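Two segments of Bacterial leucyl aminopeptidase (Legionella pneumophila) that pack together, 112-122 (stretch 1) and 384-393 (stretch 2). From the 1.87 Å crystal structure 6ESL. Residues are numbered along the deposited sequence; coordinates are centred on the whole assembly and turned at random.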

# COMPACT_ATOMS: atom_id res chain seq x y z
N VAL B 112 0.35 14.30 -7.23
CA VAL B 112 0.39 13.46 -6.07
C VAL B 112 -0.67 13.91 -5.06
O VAL B 112 -0.98 15.10 -5.00
N TYR B 113 -1.27 12.99 -4.32
CA TYR B 113 -2.23 13.41 -3.34
C TYR B 113 -1.36 14.12 -2.31
O TYR B 113 -0.42 13.56 -1.80
N GLU B 114 -1.70 15.35 -1.96
CA GLU B 114 -0.89 16.08 -1.00
C GLU B 114 -1.77 16.84 -0.06
O GLU B 114 -2.93 17.04 -0.34
N ILE B 115 -1.17 17.25 1.02
CA ILE B 115 -1.80 18.09 2.04
C ILE B 115 -1.35 19.54 1.78
O ILE B 115 -0.17 19.85 1.90
N LYS B 116 -2.30 20.37 1.35
CA LYS B 116 -2.07 21.75 0.92
C LYS B 116 -3.16 22.63 1.34
O LYS B 116 -3.25 23.72 0.82
N HIS B 117 -4.05 22.22 2.24
CA HIS B 117 -5.20 23.06 2.59
C HIS B 117 -5.42 23.03 4.08
O HIS B 117 -6.55 22.97 4.54
N GLU B 118 -4.32 23.08 4.83
CA GLU B 118 -4.36 23.07 6.30
C GLU B 118 -5.32 24.00 6.93
O GLU B 118 -6.08 23.57 7.77
N GLU B 119 -5.26 25.29 6.58
CA GLU B 119 -6.12 26.24 7.29
C GLU B 119 -7.60 25.96 7.07
O GLU B 119 -8.35 25.95 8.05
N GLU B 120 -8.00 25.71 5.83
CA GLU B 120 -9.40 25.42 5.51
C GLU B 120 -9.89 24.14 6.19
O GLU B 120 -11.01 24.10 6.70
N VAL B 121 -9.06 23.11 6.20
CA VAL B 121 -9.42 21.82 6.85
C VAL B 121 -9.57 21.98 8.36
O VAL B 121 -10.60 21.61 8.97
N ASN B 122 -8.57 22.61 8.96
CA ASN B 122 -8.55 22.77 10.43
C ASN B 122 -9.68 23.60 10.93
O ASN B 122 -10.22 23.30 11.98
N VAL B 384 -14.42 15.02 6.09
CA VAL B 384 -14.29 16.49 5.85
C VAL B 384 -12.92 16.83 5.26
O VAL B 384 -12.82 17.57 4.27
N ALA B 385 -11.88 16.25 5.84
CA ALA B 385 -10.52 16.57 5.38
C ALA B 385 -10.26 16.03 3.97
O ALA B 385 -9.66 16.72 3.14
N PHE B 386 -10.68 14.80 3.68
CA PHE B 386 -10.61 14.21 2.38
C PHE B 386 -11.35 15.06 1.32
O PHE B 386 -10.82 15.37 0.28
N ALA B 387 -12.57 15.49 1.65
CA ALA B 387 -13.34 16.32 0.72
C ALA B 387 -12.60 17.62 0.42
O ALA B 387 -12.32 17.93 -0.77
N ILE B 388 -12.26 18.34 1.47
CA ILE B 388 -11.68 19.67 1.26
C ILE B 388 -10.33 19.57 0.57
O ILE B 388 -10.10 20.29 -0.39
N GLU B 389 -9.43 18.69 0.99
CA GLU B 389 -8.15 18.58 0.30
C GLU B 389 -8.28 18.23 -1.17
O GLU B 389 -7.63 18.85 -2.00
N LEU B 390 -9.08 17.20 -1.49
CA LEU B 390 -9.07 16.69 -2.85
C LEU B 390 -9.95 17.53 -3.81
O LEU B 390 -9.67 17.64 -5.01
N ALA B 391 -11.01 18.13 -3.28
CA ALA B 391 -11.95 18.91 -4.09
C ALA B 391 -11.42 20.30 -4.34
O ALA B 391 -11.92 20.98 -5.24
N SER B 392 -10.41 20.73 -3.57
CA SER B 392 -9.77 22.04 -3.76
C SER B 392 -8.61 21.97 -4.71
O SER B 392 -8.02 22.99 -4.94
N GLU B 393 -8.26 20.80 -5.24
CA GLU B 393 -7.18 20.65 -6.26
C GLU B 393 -7.66 20.15 -7.63
O GLU B 393 -6.85 20.03 -8.56
OXT GLU B 393 -8.85 19.86 -7.85

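Packing of residues 112-122 against the C-terminal segment 384-393 of the aminopeptidase, which buries 632 Å² in all. Stretch 2 is the end of a helix (to Ala391) followed by the chain terminus; stretch 1 arrives as an extended loop and turns into a helix at Glu118, the two helices running nearly antiparallel at 150° with their axes 9.5 Å apart at closest. Val112 (t) stays out of reach, though its O can accept a hydrogen bond from water 1 at 3.3 Å; the same water is 3.4 Å from Glu393 OE2, where a weak hydrogen bond is possible. Tyr113 (chi1 m) leaves the backbone sideways, but its ring comes nearer, setting CD1 3.7 Å from CD2 of Leu390 (m, t), whose methyl meets the ring obliquely. Glu114 (m) also points sideways, and Ile115 (m, t) points away; here it is the backbone that lies closest to the carboxylate of Glu389. That side chain (m, m) starts sideways and folds inward to serve the loop just before the helix: Lys116 N donates to Glu389 OE1 at 2.9 Å, nearly straight at 167°, and His117 N donates to Glu389 OE2 at 2.8 Å, more bent at 137°. One carboxylate thus engages two successive amides, and Glu389 has the largest area covered by the opposing stretch, 108 Å². The Lys116 side chain (chi1 m) leaves the backbone sideways, its NZ forming long salt bridges with Glu393 OE2 at 3.6 Å and, within its own stretch, with Glu114 OE1 at 3.9 Å. His117 (m), at the N-cap position, points toward stretch 2 and is held at both face and edge. Ser392 CB sits over one ring face, 3.6 Å from the centroid and 19° off the normal, a CH-pi contact; near the ring plane, His117 NE2 donates to OE1 of Glu393 (m, m) at 2.7 Å. Ser392 (m) directs its OG back to the preceding helix, donating to Ile388 O at 2.6 Å. Glu118 and Glu119, both m, make no close side-chain contact, the first pointing away and the second out of reach. One turn on from His117, Glu120 (t, t) points toward the partner and lays its carboxylate carbon CD 3.2 Å from CG2 of Ile388 (m, t), itself directed toward stretch 1. Val121 (t), buried and sideways, closes the apolar end: its CG1 lies 3.7 Å from CB of Ala385, and its CG2 3.9 Å from Ile388 CG2. Asn122 (m) is out of reach.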

# COMPACT_ATOMS: atom_id res chain seq x y z
CB VAL B 112 1.83 13.57 -5.53
CG1 VAL B 112 1.97 13.18 -4.09
CG2 VAL B 112 2.77 12.77 -6.40
CB TYR B 113 -2.97 12.21 -2.72
CG TYR B 113 -3.78 11.36 -3.67
CD1 TYR B 113 -4.91 11.85 -4.29
CD2 TYR B 113 -3.44 10.07 -3.93
CE1 TYR B 113 -5.64 11.08 -5.15
CE2 TYR B 113 -4.16 9.29 -4.79
CZ TYR B 113 -5.26 9.79 -5.40
OH TYR B 113 -5.97 9.02 -6.26
CB GLU B 114 0.03 17.10 -1.71
CG GLU B 114 0.82 16.53 -2.90
CD GLU B 114 1.74 17.56 -3.57
OE1 GLU B 114 1.32 18.37 -4.43
OE2 GLU B 114 2.94 17.50 -3.23
CB ILE B 115 -1.32 17.64 3.46
CG1 ILE B 115 -1.87 16.20 3.72
CG2 ILE B 115 -1.63 18.73 4.49
CD1 ILE B 115 -1.37 15.40 4.90
CB LYS B 116 -2.10 21.86 -0.58
CG LYS B 116 -1.15 20.99 -1.36
CD LYS B 116 -1.38 21.28 -2.83
CE LYS B 116 -0.16 20.99 -3.68
NZ LYS B 116 0.11 22.07 -4.69
CB HIS B 117 -6.45 22.63 1.80
CG HIS B 117 -6.30 22.85 0.33
ND1 HIS B 117 -6.59 24.05 -0.27
CD2 HIS B 117 -5.80 22.07 -0.64
CE1 HIS B 117 -6.32 23.99 -1.55
NE2 HIS B 117 -5.84 22.81 -1.81
CB GLU B 118 -2.99 23.34 6.89
CG GLU B 118 -2.22 22.06 6.97
CD GLU B 118 -0.89 22.20 7.60
OE1 GLU B 118 -0.90 22.51 8.82
OE2 GLU B 118 0.12 21.99 6.88
CB GLU B 119 -5.79 27.72 6.98
CG GLU B 119 -4.42 28.16 7.50
CD GLU B 119 -4.08 29.59 7.12
OE1 GLU B 119 -4.82 30.19 6.29
OE2 GLU B 119 -3.10 30.14 7.68
CB GLU B 120 -9.59 25.32 4.00
CG GLU B 120 -11.01 24.99 3.57
CD GLU B 120 -11.17 24.89 2.07
OE1 GLU B 120 -10.17 25.10 1.35
OE2 GLU B 120 -12.29 24.59 1.60
CB VAL B 121 -8.34 20.73 6.58
CG1 VAL B 121 -8.63 19.49 7.42
CG2 VAL B 121 -8.29 20.34 5.11
CB ASN B 122 -7.17 23.24 10.95
CG ASN B 122 -6.18 22.07 11.07
OD1 ASN B 122 -6.54 21.00 11.56
ND2 ASN B 122 -4.97 22.25 10.58
CB VAL B 384 -14.57 17.36 7.10
CG1 VAL B 384 -14.21 18.85 6.90
CG2 VAL B 384 -16.02 17.27 7.43
CB ALA B 385 -9.50 16.05 6.36
CB PHE B 386 -11.28 12.80 2.49
CG PHE B 386 -11.21 11.95 1.27
CD1 PHE B 386 -10.11 11.10 1.07
CD2 PHE B 386 -12.26 11.90 0.36
CE1 PHE B 386 -10.04 10.25 -0.05
CE2 PHE B 386 -12.20 11.06 -0.77
CZ PHE B 386 -11.08 10.25 -0.97
CB ALA B 387 -14.71 16.64 1.29
CB ILE B 388 -11.64 20.48 2.58
CG1 ILE B 388 -13.06 20.84 3.04
CG2 ILE B 388 -10.78 21.72 2.42
CD1 ILE B 388 -13.14 21.31 4.47
CB GLU B 389 -7.20 17.54 0.94
CG GLU B 389 -6.59 18.02 2.25
CD GLU B 389 -5.43 19.03 2.05
OE1 GLU B 389 -4.93 19.12 0.88
OE2 GLU B 389 -5.07 19.73 3.06
CB LEU B 390 -9.46 15.23 -2.87
CG LEU B 390 -8.48 14.30 -2.11
CD1 LEU B 390 -8.94 12.88 -2.15
CD2 LEU B 390 -7.07 14.39 -2.65
CB ALA B 391 -13.33 18.97 -3.44
CB SER B 392 -9.28 22.61 -2.42
OG SER B 392 -10.32 22.68 -1.48
CB GLU B 393 -6.08 19.68 -5.78
CG GLU B 393 -5.34 20.13 -4.55
CD GLU B 393 -4.54 21.40 -4.74
OE1 GLU B 393 -5.05 22.48 -4.35
OE2 GLU B 393 -3.40 21.30 -5.27
O HOH W 1 -2.09 18.16 -5.03